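Local coordinates for protein DUF176 (Nitrosomonas europaea, PDB 2OMO) that is a putative antibiotic biosynthesis monooxygenase that probably acts as an oxidoreductase, its substrate and physiological role not established, at residues I52-N57 with T90-T95; R45-Q50 with M58-L63. One frame throughout, in Å; residues are numbered along the deposited sequence. Where two conformers were deposited one is given.

Interactions 1 and 2 are neighbours, their centres about 9 Å apart, and both lie in the ABM-family part of the chain. Along the chain R45-Q50 comes first, on helix 37-51. I52-N57 follows in the loop after it, then M58-L63 on strand 57-65. T90-T95, at the start of helix 91-100, comes last. Interaction 2 lays helix 37-51 on the antiparallel sheet. Interaction 1 ties the loop between that helix and that strand to helix 91-100. The two touch directly: the H92 ring packs on N47 and Q50, and I52 packs on F60. Helix 37-51, helix 91-100 and strand 57-65 are thus packed together through these residues.

Interaction 1 of 2, residues I52-N57 with T90-T95; sequences IREPGN and TAHYLT
OE2 of E54 is held by three side chains. H92 NE2 donates to E54 OE2 at 2.8 Å, and H87 ND1 and the S51 hydroxyl also bond to this oxygen. The H92 bond is bent, with an N-H...O angle of 141°, perhaps because NE2 also bonds to the S51 hydroxyl. It uses the anti lone pair of OE2, and the oxygen lies close to the imidazole plane at the ring edge. Carboxylate and ring planes are turned 47° apart. The E54 chain is extended beyond CG and meets the histidine from the opposite direction. The other oxygen, OE1, bonds to Y78 OH, so both oxygens of this buried carboxylate are held. E54 opens a type II beta turn that runs to N57 and leads the chain from helix 37-51 into strand 57-65. T90 is the N-cap of helix 91-100. Its OG1 accepts from Y93 N at 3.2 Å. The same OG1 sits 3.1 Å above the H92 ring plane, over its centre, and bonds with H87 O. H92 CG stands between its backbone N and carbonyl carbon (chi1 61°), which brings one face of the ring under T90 OG1. T90 CG2 packs 4.0 Å from E54 OE2.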
loop_
_atom_site.group_PDB
_atom_site.type_symbol
_atom_site.label_atom_id
_atom_site.label_comp_id
_atom_site.label_asym_id
_atom_site.label_seq_id
_atom_site.Cartn_x
_atom_site.Cartn_y
_atom_site.Cartn_z
ATOM N N ILE A 52 3.826 -5.390 -13.835
ATOM C CA ILE A 52 3.433 -6.672 -13.214
ATOM C C ILE A 52 4.114 -7.906 -13.816
ATOM O O ILE A 52 4.035 -8.998 -13.248
ATOM C CB ILE A 52 1.906 -6.878 -13.097
ATOM C CG1 ILE A 52 1.218 -6.968 -14.475
ATOM C CG2 ILE A 52 1.327 -5.763 -12.193
ATOM C CD1 ILE A 52 -0.217 -7.412 -14.426
ATOM N N ARG A 53 4.755 -7.693 -14.963
ATOM C CA ARG A 53 5.520 -8.705 -15.667
ATOM C C ARG A 53 7.008 -8.640 -15.321
ATOM O O ARG A 53 7.802 -9.454 -15.814
ATOM C CB ARG A 53 5.331 -8.489 -17.163
ATOM C CG ARG A 53 3.877 -8.596 -17.606
ATOM C CD ARG A 53 3.727 -8.327 -19.097
ATOM N NE ARG A 53 4.641 -9.166 -19.862
ATOM C CZ ARG A 53 4.371 -10.401 -20.288
ATOM N NH1 ARG A 53 3.186 -10.965 -20.057
ATOM N NH2 ARG A 53 5.290 -11.078 -20.959
ATOM N N GLU A 54 7.412 -7.677 -14.504
ATOM C CA GLU A 54 8.826 -7.553 -14.134
ATOM C C GLU A 54 9.193 -8.671 -13.161
ATOM O O GLU A 54 8.381 -9.046 -12.290
ATOM C CB GLU A 54 9.148 -6.212 -13.484
ATOM C CG GLU A 54 9.052 -4.990 -14.374
ATOM C CD GLU A 54 9.164 -3.700 -13.601
ATOM O OE1 GLU A 54 9.722 -3.698 -12.468
ATOM O OE2 GLU A 54 8.685 -2.668 -14.112
ATOM N N PRO A 55 10.437 -9.178 -13.280
ATOM C CA PRO A 55 10.828 -10.249 -12.360
ATOM C C PRO A 55 10.759 -9.769 -10.872
ATOM O O PRO A 55 11.279 -8.693 -10.500
ATOM C CB PRO A 55 12.274 -10.591 -12.780
ATOM C CG PRO A 55 12.420 -10.017 -14.211
ATOM C CD PRO A 55 11.548 -8.751 -14.157
ATOM N N GLY A 56 10.087 -10.566 -10.052
ATOM C CA GLY A 56 10.026 -10.248 -8.625
ATOM C C GLY A 56 8.960 -9.228 -8.260
ATOM O O GLY A 56 8.812 -8.903 -7.073
ATOM N N ASN A 57 8.201 -8.708 -9.238
ATOM C CA ASN A 57 7.041 -7.832 -8.869
ATOM C C ASN A 57 5.981 -8.615 -8.106
ATOM O O ASN A 57 5.611 -9.721 -8.523
ATOM C CB ASN A 57 6.355 -7.198 -10.075
ATOM C CG ASN A 57 5.341 -6.178 -9.651
ATOM O OD1 ASN A 57 4.159 -6.427 -9.733
ATOM N ND2 ASN A 57 5.807 -5.039 -9.133
ATOM N N THR A 90 13.521 0.452 -16.798
ATOM C CA THR A 90 12.684 -0.083 -17.864
ATOM C C THR A 90 12.188 1.040 -18.784
ATOM O O THR A 90 12.034 2.208 -18.339
ATOM C CB THR A 90 11.497 -0.915 -17.300
ATOM O OG1 THR A 90 10.537 -0.040 -16.701
ATOM C CG2 THR A 90 11.983 -1.902 -16.248
ATOM N N ALA A 91 11.972 0.693 -20.063
ATOM C CA ALA A 91 11.423 1.653 -21.036
ATOM C C ALA A 91 10.036 2.184 -20.600
ATOM O O ALA A 91 9.753 3.377 -20.731
ATOM C CB ALA A 91 11.337 1.041 -22.410
ATOM N N HIS A 92 9.195 1.292 -20.068
ATOM C CA HIS A 92 7.818 1.660 -19.690
ATOM C C HIS A 92 7.824 2.617 -18.516
ATOM O O HIS A 92 7.031 3.564 -18.501
ATOM C CB HIS A 92 6.902 0.446 -19.450
ATOM C CG HIS A 92 7.354 -0.463 -18.346
ATOM N ND1 HIS A 92 8.229 -1.517 -18.542
ATOM C CD2 HIS A 92 6.987 -0.518 -17.046
ATOM C CE1 HIS A 92 8.396 -2.163 -17.400
ATOM N NE2 HIS A 92 7.664 -1.569 -16.476
ATOM N N TYR A 93 8.746 2.424 -17.561
ATOM C CA TYR A 93 8.914 3.450 -16.529
ATOM C C TYR A 93 9.301 4.820 -17.102
ATOM O O TYR A 93 8.711 5.845 -16.773
ATOM C CB TYR A 93 9.925 3.035 -15.445
ATOM C CG TYR A 93 10.265 4.215 -14.542
ATOM C CD1 TYR A 93 9.317 4.736 -13.644
ATOM C CD2 TYR A 93 11.507 4.850 -14.634
ATOM C CE1 TYR A 93 9.632 5.841 -12.834
ATOM C CE2 TYR A 93 11.831 5.938 -13.840
ATOM C CZ TYR A 93 10.891 6.425 -12.946
ATOM O OH TYR A 93 11.248 7.504 -12.197
ATOM N N LEU A 94 10.352 4.821 -17.911
ATOM C CA LEU A 94 10.897 6.041 -18.493
ATOM C C LEU A 94 9.855 6.751 -19.341
ATOM O O LEU A 94 9.732 7.983 -19.276
ATOM C CB LEU A 94 12.173 5.727 -19.306
ATOM C CG LEU A 94 13.336 5.158 -18.436
ATOM C CD1 LEU A 94 14.435 4.531 -19.310
ATOM C CD2 LEU A 94 13.937 6.156 -17.420
ATOM N N THR A 95 9.096 5.980 -20.121
ATOM C CA THR A 95 7.971 6.509 -20.890
ATOM C C THR A 95 6.908 7.174 -19.994
ATOM O O THR A 95 6.478 8.295 -20.254
ATOM C CB THR A 95 7.336 5.398 -21.763
ATOM O OG1 THR A 95 8.287 4.987 -22.763
ATOM C CG2 THR A 95 6.061 5.894 -22.445
#

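Interaction 2 of 2, residues R45-Q50 with M58-L63; sequences RMNHEQ and MRFDIL
R45-Q50, on helix 37-51, runs nearly antiparallel to M58-L63, on strand 57-65 (166°); the short axes approach to 8.5 Å and the CA atoms come nearest at H48 and F60, 6.0 Å apart. H48 ND1 donates to the backbone O of F60, 2.8 Å from ND1 to O, in a fairly straight bond. The oxygen lies near the imidazole plane, at the ring edge, while the donor is tilted from the carbonyl plane. H48 CG is anti to the backbone N (chi1 164°), and this swings the ring across to the strand. H48 CB packs against I62 CG1 at 3.9 Å. The F60 ring lies against the helix. Its CD2 lies 3.8 Å from H48 CA, and its CE2 and CZ meet the amide of N47, with CZ 3.8 Å from N47 OD1. The two side chains cross at about a right angle, amide and ring planes 56° apart, in packing without a hydrogen bond. This is helix-on-sheet packing of a ferredoxin-like α+β fold, as in ABM-family proteins. On the strand, M58 and R59 both face A77 in a classic beta bulge, and I62 and L63 pair with a strand of the second subunit. N47, H48, F60 and I62 are all buried, so H48 satisfies the F60 carbonyl inside the core. As donor, ND1 carries a proton, and the bond probably helps to fix the rotation of the H48 ring.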
loop_
_atom_site.group_PDB
_atom_site.type_symbol
_atom_site.label_atom_id
_atom_site.label_comp_id
_atom_site.label_asym_id
_atom_site.label_seq_id
_atom_site.Cartn_x
_atom_site.Cartn_y
_atom_site.Cartn_z
ATOM N N ARG A 45 -1.926 2.962 -16.615
ATOM C CA ARG A 45 -2.377 1.616 -17.004
ATOM C C ARG A 45 -1.239 0.885 -17.726
ATOM O O ARG A 45 -0.954 -0.288 -17.458
ATOM C CB ARG A 45 -3.626 1.706 -17.912
ATOM C CG ARG A 45 -4.171 0.350 -18.388
ATOM C CD ARG A 45 -5.347 0.533 -19.363
ATOM N NE ARG A 45 -5.297 -0.402 -20.483
ATOM C CZ ARG A 45 -5.242 -0.047 -21.770
ATOM N NH1 ARG A 45 -5.206 -0.972 -22.718
ATOM N NH2 ARG A 45 -5.227 1.236 -22.119
HETATM N N MSE A 46 -0.606 1.588 -18.670
HETATM C CA MSE A 46 0.461 1.032 -19.474
HETATM C C MSE A 46 1.640 0.646 -18.607
HETATM O O MSE A 46 2.249 -0.423 -18.803
HETATM C CB MSE A 46 0.904 2.062 -20.518
HETATM C CG MSE A 46 -0.267 2.684 -21.233
HETATM SE SE MSE A 46 -1.029 1.452 -22.513
HETATM C CE MSE A 46 -2.266 0.437 -21.429
ATOM N N ASN A 47 1.991 1.532 -17.674
ATOM C CA ASN A 47 3.062 1.263 -16.697
ATOM C C ASN A 47 2.740 -0.010 -15.869
ATOM O O ASN A 47 3.553 -0.927 -15.778
ATOM C CB ASN A 47 3.210 2.514 -15.806
ATOM C CG ASN A 47 4.431 2.464 -14.852
ATOM O OD1 ASN A 47 5.193 1.530 -14.865
ATOM N ND2 ASN A 47 4.588 3.509 -14.018
ATOM N N HIS A 48 1.524 -0.074 -15.321
ATOM C CA HIS A 48 1.040 -1.221 -14.539
ATOM C C HIS A 48 1.154 -2.533 -15.343
ATOM O O HIS A 48 1.698 -3.511 -14.840
ATOM C CB HIS A 48 -0.428 -1.029 -14.158
ATOM C CG HIS A 48 -1.107 -2.293 -13.695
ATOM N ND1 HIS A 48 -0.990 -2.770 -12.400
ATOM C CD2 HIS A 48 -1.904 -3.170 -14.353
ATOM C CE1 HIS A 48 -1.703 -3.882 -12.282
ATOM N NE2 HIS A 48 -2.256 -4.153 -13.456
ATOM N N GLU A 49 0.638 -2.533 -16.577
ATOM C CA GLU A 49 0.568 -3.744 -17.426
ATOM C C GLU A 49 1.938 -4.335 -17.665
ATOM O O GLU A 49 2.076 -5.543 -17.696
ATOM C CB GLU A 49 -0.144 -3.457 -18.760
ATOM C CG GLU A 49 -1.657 -3.196 -18.556
ATOM C CD GLU A 49 -2.417 -2.868 -19.839
ATOM O OE1 GLU A 49 -1.800 -2.734 -20.915
ATOM O OE2 GLU A 49 -3.660 -2.750 -19.755
ATOM N N GLN A 50 2.950 -3.488 -17.820
ATOM C CA GLN A 50 4.302 -3.955 -18.032
ATOM C C GLN A 50 4.983 -4.276 -16.695
ATOM O O GLN A 50 5.790 -5.179 -16.611
ATOM C CB GLN A 50 5.127 -2.922 -18.803
ATOM C CG GLN A 50 4.671 -2.715 -20.259
ATOM C CD GLN A 50 4.588 -4.025 -21.023
ATOM O OE1 GLN A 50 5.529 -4.834 -21.017
ATOM N NE2 GLN A 50 3.451 -4.249 -21.689
HETATM N N MSE A 58 5.529 -8.063 -6.979
HETATM C CA MSE A 58 4.503 -8.674 -6.157
HETATM C C MSE A 58 3.208 -7.873 -6.149
HETATM O O MSE A 58 2.116 -8.440 -5.992
HETATM C CB MSE A 58 5.009 -8.817 -4.739
HETATM C CG MSE A 58 6.181 -9.727 -4.752
HETATM SE SE MSE A 58 6.743 -10.205 -2.998
HETATM C CE MSE A 58 5.132 -11.191 -2.385
ATOM N N ARG A 59 3.313 -6.554 -6.312
ATOM C CA ARG A 59 2.120 -5.751 -6.593
ATOM C C ARG A 59 2.557 -4.535 -7.358
ATOM O O ARG A 59 3.672 -4.039 -7.163
ATOM C CB ARG A 59 1.448 -5.189 -5.297
ATOM C CG ARG A 59 0.902 -6.153 -4.261
ATOM C CD ARG A 59 1.901 -6.639 -3.231
ATOM N NE ARG A 59 1.228 -7.360 -2.116
ATOM C CZ ARG A 59 0.825 -8.618 -2.168
ATOM N NH1 ARG A 59 1.011 -9.315 -3.290
ATOM N NH2 ARG A 59 0.229 -9.179 -1.119
ATOM N N PHE A 60 1.638 -4.009 -8.162
ATOM C CA PHE A 60 1.846 -2.722 -8.812
ATOM C C PHE A 60 0.447 -2.120 -8.900
ATOM O O PHE A 60 -0.051 -1.766 -9.970
ATOM C CB PHE A 60 2.531 -2.865 -10.182
ATOM C CG PHE A 60 3.347 -1.649 -10.553
ATOM C CD1 PHE A 60 4.701 -1.543 -10.181
ATOM C CD2 PHE A 60 2.734 -0.584 -11.240
ATOM C CE1 PHE A 60 5.431 -0.374 -10.491
ATOM C CE2 PHE A 60 3.451 0.578 -11.581
ATOM C CZ PHE A 60 4.789 0.706 -11.206
ATOM N N ASP A 61 -0.186 -2.013 -7.737
ATOM C CA ASP A 61 -1.583 -1.599 -7.694
ATOM C C ASP A 61 -1.671 -0.115 -8.012
ATOM O O ASP A 61 -0.893 0.713 -7.485
ATOM C CB ASP A 61 -2.177 -1.828 -6.316
ATOM C CG ASP A 61 -2.217 -3.304 -5.904
ATOM O OD1 ASP A 61 -2.131 -4.174 -6.805
ATOM O OD2 ASP A 61 -2.387 -3.622 -4.675
ATOM N N ILE A 62 -2.653 0.235 -8.819
ATOM C CA ILE A 62 -2.888 1.660 -9.136
ATOM C C ILE A 62 -4.202 2.053 -8.473
ATOM O O ILE A 62 -5.265 1.508 -8.831
ATOM C CB ILE A 62 -2.992 1.932 -10.651
ATOM C CG1 ILE A 62 -1.776 1.354 -11.413
ATOM C CG2 ILE A 62 -3.144 3.453 -10.915
ATOM C CD1 ILE A 62 -0.431 1.746 -10.820
ATOM N N LEU A 63 -4.126 3.049 -7.591
ATOM C CA LEU A 63 -5.263 3.429 -6.731
ATOM C C LEU A 63 -5.657 4.871 -6.937
ATOM O O LEU A 63 -4.764 5.731 -7.182
ATOM C CB LEU A 63 -4.919 3.242 -5.267
ATOM C CG LEU A 63 -4.220 1.912 -4.894
ATOM C CD1 LEU A 63 -3.823 1.947 -3.383
ATOM C CD2 LEU A 63 -5.095 0.698 -5.188
#